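Long-range contacts in ESSB (Geobacillus thermodenitrificans, PDB 2YNQ), which probably serves as an integral membrane component of the type VII (Ess) secretion system, here represented by its helical extracellular domain: residues Y80-I84 with L104-A108; T54-T58 with Y107-K111. All coordinates share one frame; numbering follows the deposited sequence.

Contact 1: residues Y80-I84 with L104-A108; sequences YWIYI and LIVYA
Tyr80-Ile84 and Leu104-Ala108 run almost parallel, 12° apart, as parts of helices 75-85 and 102-118 of the all-helical extracellular domain, and the axes of these short segments come within 11.9 Å of each other. That wide spacing suits large aromatic residues, which fill the gap between the two helices, with helix 89-99 linking them in sequence. The Tyr80 ring spans the gap with CG anti to the backbone N (chi1 173°), and its OH donates to Leu104 O at 2.8 Å. This carbonyl also accepts the helical bond from Ala108 N, so two donors share one buried oxygen. Leucine suits position 104 because its branched end covers the tyrosine: Leu104 CD1 sits 4.1 Å from the centroid of the Tyr80 ring in a CH-pi contact, while CD2 reaches Trp81 CZ2. From its own helix, one turn on, Ile84 CG1 covers the opposite face toward the rim. A phenylalanine in place of Tyr80 lacks the hydroxyl and would probably leave Leu104 O without a partner from helix 75-85. Trp81, whose NE1 bonds Ser66 O, meets Tyr107 obliquely, their planes 46° apart. The Tyr107 ring, its hydroxyl bonded to Glu55, turns an edge to helix 75-85: Tyr80 OH lies in its plane, 3.5 Å from Tyr107 CD2.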
# COMPACT_ATOMS: atom_id res chain seq x y z
N TYR D 80 6.64 12.82 -7.82
CA TYR D 80 5.93 12.44 -6.60
C TYR D 80 5.92 10.92 -6.44
O TYR D 80 6.34 10.40 -5.41
CB TYR D 80 4.50 12.95 -6.62
CG TYR D 80 3.70 12.43 -5.46
CD1 TYR D 80 3.67 13.13 -4.26
CD2 TYR D 80 2.98 11.24 -5.55
CE1 TYR D 80 2.94 12.65 -3.17
CE2 TYR D 80 2.24 10.76 -4.47
CZ TYR D 80 2.23 11.47 -3.28
OH TYR D 80 1.52 11.04 -2.17
N TRP D 81 5.45 10.21 -7.46
CA TRP D 81 5.31 8.76 -7.34
C TRP D 81 6.64 8.03 -7.28
O TRP D 81 6.75 7.00 -6.61
CB TRP D 81 4.40 8.20 -8.45
CG TRP D 81 2.96 8.55 -8.14
CD1 TRP D 81 2.18 9.47 -8.78
CD2 TRP D 81 2.17 8.03 -7.05
NE1 TRP D 81 0.94 9.54 -8.16
CE2 TRP D 81 0.90 8.65 -7.12
CE3 TRP D 81 2.40 7.08 -6.04
CZ2 TRP D 81 -0.12 8.36 -6.20
CZ3 TRP D 81 1.38 6.79 -5.14
CH2 TRP D 81 0.13 7.43 -5.23
N ILE D 82 7.65 8.57 -7.95
CA ILE D 82 8.96 7.98 -7.90
C ILE D 82 9.52 8.11 -6.48
O ILE D 82 10.09 7.14 -5.94
CB ILE D 82 9.92 8.61 -8.95
CG1 ILE D 82 9.49 8.24 -10.38
CG2 ILE D 82 11.37 8.19 -8.65
CD1 ILE D 82 10.16 9.08 -11.52
N TYR D 83 9.35 9.27 -5.86
CA TYR D 83 9.83 9.42 -4.47
C TYR D 83 9.03 8.60 -3.48
O TYR D 83 9.59 8.07 -2.50
CB TYR D 83 9.81 10.86 -3.99
CG TYR D 83 10.65 11.81 -4.79
CD1 TYR D 83 11.95 11.48 -5.19
CD2 TYR D 83 10.16 13.08 -5.09
CE1 TYR D 83 12.72 12.39 -5.93
CE2 TYR D 83 10.91 13.99 -5.80
CZ TYR D 83 12.19 13.64 -6.23
OH TYR D 83 12.91 14.59 -6.93
N ILE D 84 7.71 8.54 -3.68
CA ILE D 84 6.92 7.63 -2.88
C ILE D 84 7.50 6.24 -3.04
O ILE D 84 7.76 5.56 -2.06
CB ILE D 84 5.43 7.59 -3.27
CG1 ILE D 84 4.71 8.88 -2.85
CG2 ILE D 84 4.78 6.36 -2.67
CD1 ILE D 84 4.50 9.08 -1.29
N LEU D 104 -2.78 13.78 -2.26
CA LEU D 104 -1.40 13.39 -2.38
C LEU D 104 -0.62 13.83 -1.15
O LEU D 104 0.26 13.10 -0.68
CB LEU D 104 -0.77 13.88 -3.70
CG LEU D 104 -1.24 13.23 -5.01
CD1 LEU D 104 -0.33 13.61 -6.17
CD2 LEU D 104 -1.36 11.73 -4.94
N ILE D 105 -0.94 15.00 -0.61
CA ILE D 105 -0.33 15.45 0.64
C ILE D 105 -0.70 14.47 1.73
O ILE D 105 0.16 13.99 2.47
CB ILE D 105 -0.76 16.89 1.04
CG1 ILE D 105 -0.33 17.89 -0.04
CG2 ILE D 105 -0.17 17.25 2.41
CD1 ILE D 105 -0.93 19.32 0.10
N VAL D 106 -1.98 14.12 1.81
CA VAL D 106 -2.39 13.17 2.82
C VAL D 106 -1.66 11.84 2.66
O VAL D 106 -1.17 11.27 3.64
CB VAL D 106 -3.91 12.93 2.82
CG1 VAL D 106 -4.24 11.74 3.69
CG2 VAL D 106 -4.65 14.17 3.29
N TYR D 107 -1.57 11.35 1.43
CA TYR D 107 -0.92 10.05 1.22
C TYR D 107 0.56 10.08 1.63
O TYR D 107 1.07 9.14 2.26
CB TYR D 107 -1.07 9.60 -0.21
CG TYR D 107 -0.63 8.19 -0.41
CD1 TYR D 107 -1.44 7.13 0.00
CD2 TYR D 107 0.60 7.90 -0.99
CE1 TYR D 107 -1.04 5.82 -0.16
CE2 TYR D 107 1.01 6.59 -1.18
CZ TYR D 107 0.19 5.56 -0.76
OH TYR D 107 0.61 4.26 -0.91
N ALA D 108 1.24 11.18 1.31
CA ALA D 108 2.63 11.35 1.67
C ALA D 108 2.79 11.49 3.19
O ALA D 108 3.74 10.95 3.78
CB ALA D 108 3.19 12.55 0.95

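Contact 2: residues T54-T58 with Y107-K111; sequences TESLT and YALLK
A buried polar cluster, built on a salt bridge, joins the loop between helices 41-53 and 59-64 to helix 102-118 of this helical domain: Glu55 faces Tyr107 and Lys111, which lie one helical turn apart and so present their polar ends to the same carboxylate. Both donors converge on one oxygen. Tyr107 OH gives Glu55 OE2 a very short hydrogen bond of 2.5 Å, and Lys111 NZ donates to the syn lone pair of Glu55 OE2, at 2.8 Å. This oxygen lies in the plane of the tyrosine ring, at its edge, although the carboxylate plane is turned 75° from that of the ring. Glutamate has the length to reach the helix from the loop; its chain bends at chi2 (71°) to bring the carboxylate to the two donors. The lysine's charge would probably stabilise the ionised glutamate in these buried surroundings, and its own chain folds at chi2 and chi4 to deliver NZ. Ser56, centre of an inverse gamma turn, instead directs its hydroxyl to Glu114 of the second subunit, placing this loop at the dimer interface. Leu57 adds an apolar neighbour beside the polar end of the ring, with CD2 3.6 Å from Tyr107 CE1 and 3.5 Å from Tyr107 OH.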
# COMPACT_ATOMS: atom_id res chain seq x y z
N THR D 54 3.02 -0.72 -8.86
CA THR D 54 3.41 -1.67 -7.83
C THR D 54 3.24 -1.08 -6.42
O THR D 54 3.70 -1.66 -5.45
CB THR D 54 4.87 -2.12 -8.03
OG1 THR D 54 5.74 -0.97 -8.03
CG2 THR D 54 5.04 -2.82 -9.35
N GLU D 55 2.60 0.07 -6.31
CA GLU D 55 2.30 0.65 -5.00
C GLU D 55 1.13 -0.13 -4.36
O GLU D 55 0.09 -0.32 -4.98
CB GLU D 55 1.97 2.14 -5.13
CG GLU D 55 1.71 2.87 -3.83
CD GLU D 55 2.96 3.07 -2.98
OE1 GLU D 55 4.08 2.80 -3.44
OE2 GLU D 55 2.81 3.52 -1.82
N SER D 56 1.32 -0.60 -3.14
CA SER D 56 0.25 -1.31 -2.40
C SER D 56 -0.85 -0.38 -1.98
O SER D 56 -0.85 0.07 -0.85
CB SER D 56 0.80 -1.93 -1.13
OG SER D 56 1.78 -2.88 -1.45
N LEU D 57 -1.78 -0.10 -2.87
CA LEU D 57 -2.94 0.71 -2.57
C LEU D 57 -4.15 -0.19 -2.47
O LEU D 57 -4.33 -1.08 -3.29
CB LEU D 57 -3.16 1.74 -3.68
CG LEU D 57 -2.08 2.78 -3.95
CD1 LEU D 57 -2.21 3.32 -5.34
CD2 LEU D 57 -2.18 3.92 -2.96
N THR D 58 -5.00 0.04 -1.47
CA THR D 58 -6.32 -0.59 -1.46
C THR D 58 -7.14 0.10 -2.53
O THR D 58 -6.78 1.19 -3.01
CB THR D 58 -7.05 -0.38 -0.13
OG1 THR D 58 -7.27 1.02 0.05
CG2 THR D 58 -6.25 -0.94 1.04
N TYR D 107 -1.57 11.35 1.43
CA TYR D 107 -0.92 10.05 1.22
C TYR D 107 0.56 10.08 1.63
O TYR D 107 1.07 9.14 2.26
CB TYR D 107 -1.07 9.60 -0.21
CG TYR D 107 -0.63 8.19 -0.41
CD1 TYR D 107 -1.44 7.13 0.00
CD2 TYR D 107 0.60 7.90 -0.99
CE1 TYR D 107 -1.04 5.82 -0.16
CE2 TYR D 107 1.01 6.59 -1.18
CZ TYR D 107 0.19 5.56 -0.76
OH TYR D 107 0.61 4.26 -0.91
N ALA D 108 1.24 11.18 1.31
CA ALA D 108 2.63 11.35 1.67
C ALA D 108 2.79 11.49 3.19
O ALA D 108 3.74 10.95 3.78
CB ALA D 108 3.19 12.55 0.95
N LEU D 109 1.85 12.17 3.83
CA LEU D 109 1.83 12.30 5.30
C LEU D 109 1.73 10.92 5.95
O LEU D 109 2.43 10.62 6.93
CB LEU D 109 0.69 13.20 5.76
CG LEU D 109 0.98 14.70 5.63
CD1 LEU D 109 -0.31 15.52 5.73
CD2 LEU D 109 2.05 15.22 6.65
N LEU D 110 0.87 10.06 5.38
CA LEU D 110 0.77 8.67 5.84
C LEU D 110 2.08 7.89 5.72
O LEU D 110 2.48 7.22 6.65
CB LEU D 110 -0.36 7.93 5.15
CG LEU D 110 -1.76 8.36 5.64
CD1 LEU D 110 -2.83 7.81 4.69
CD2 LEU D 110 -2.05 7.96 7.12
N LYS D 111 2.77 8.00 4.58
CA LYS D 111 4.07 7.32 4.43
C LYS D 111 5.09 7.92 5.40
O LYS D 111 5.91 7.20 5.97
CB LYS D 111 4.58 7.39 2.98
CG LYS D 111 3.80 6.54 1.99
CD LYS D 111 3.66 5.07 2.43
CE LYS D 111 3.29 4.13 1.29
NZ LYS D 111 4.48 3.77 0.40

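Contact 1 lies near the centre of the chain and contact 2 a little farther out, their centres about 7 Å apart; both are buried, though Lys111 is partly exposed. They share helix 102-118 and its Tyr107, which offers apolar ring atoms to helix 75-85 and its hydroxyl to the loop 54-58. Between two helices, contact 1 relies on aromatic and aliphatic packing with a backbone carbonyl as acceptor. Contact 2, between helix and loop, depends on a carboxylate and a lysine and has more contact with the second subunit. The two chemistries meet at Ile84, whose CG2 packs 3.6 Å from Glu55 OE2, placing a hydrocarbon branch directly against the charged cluster.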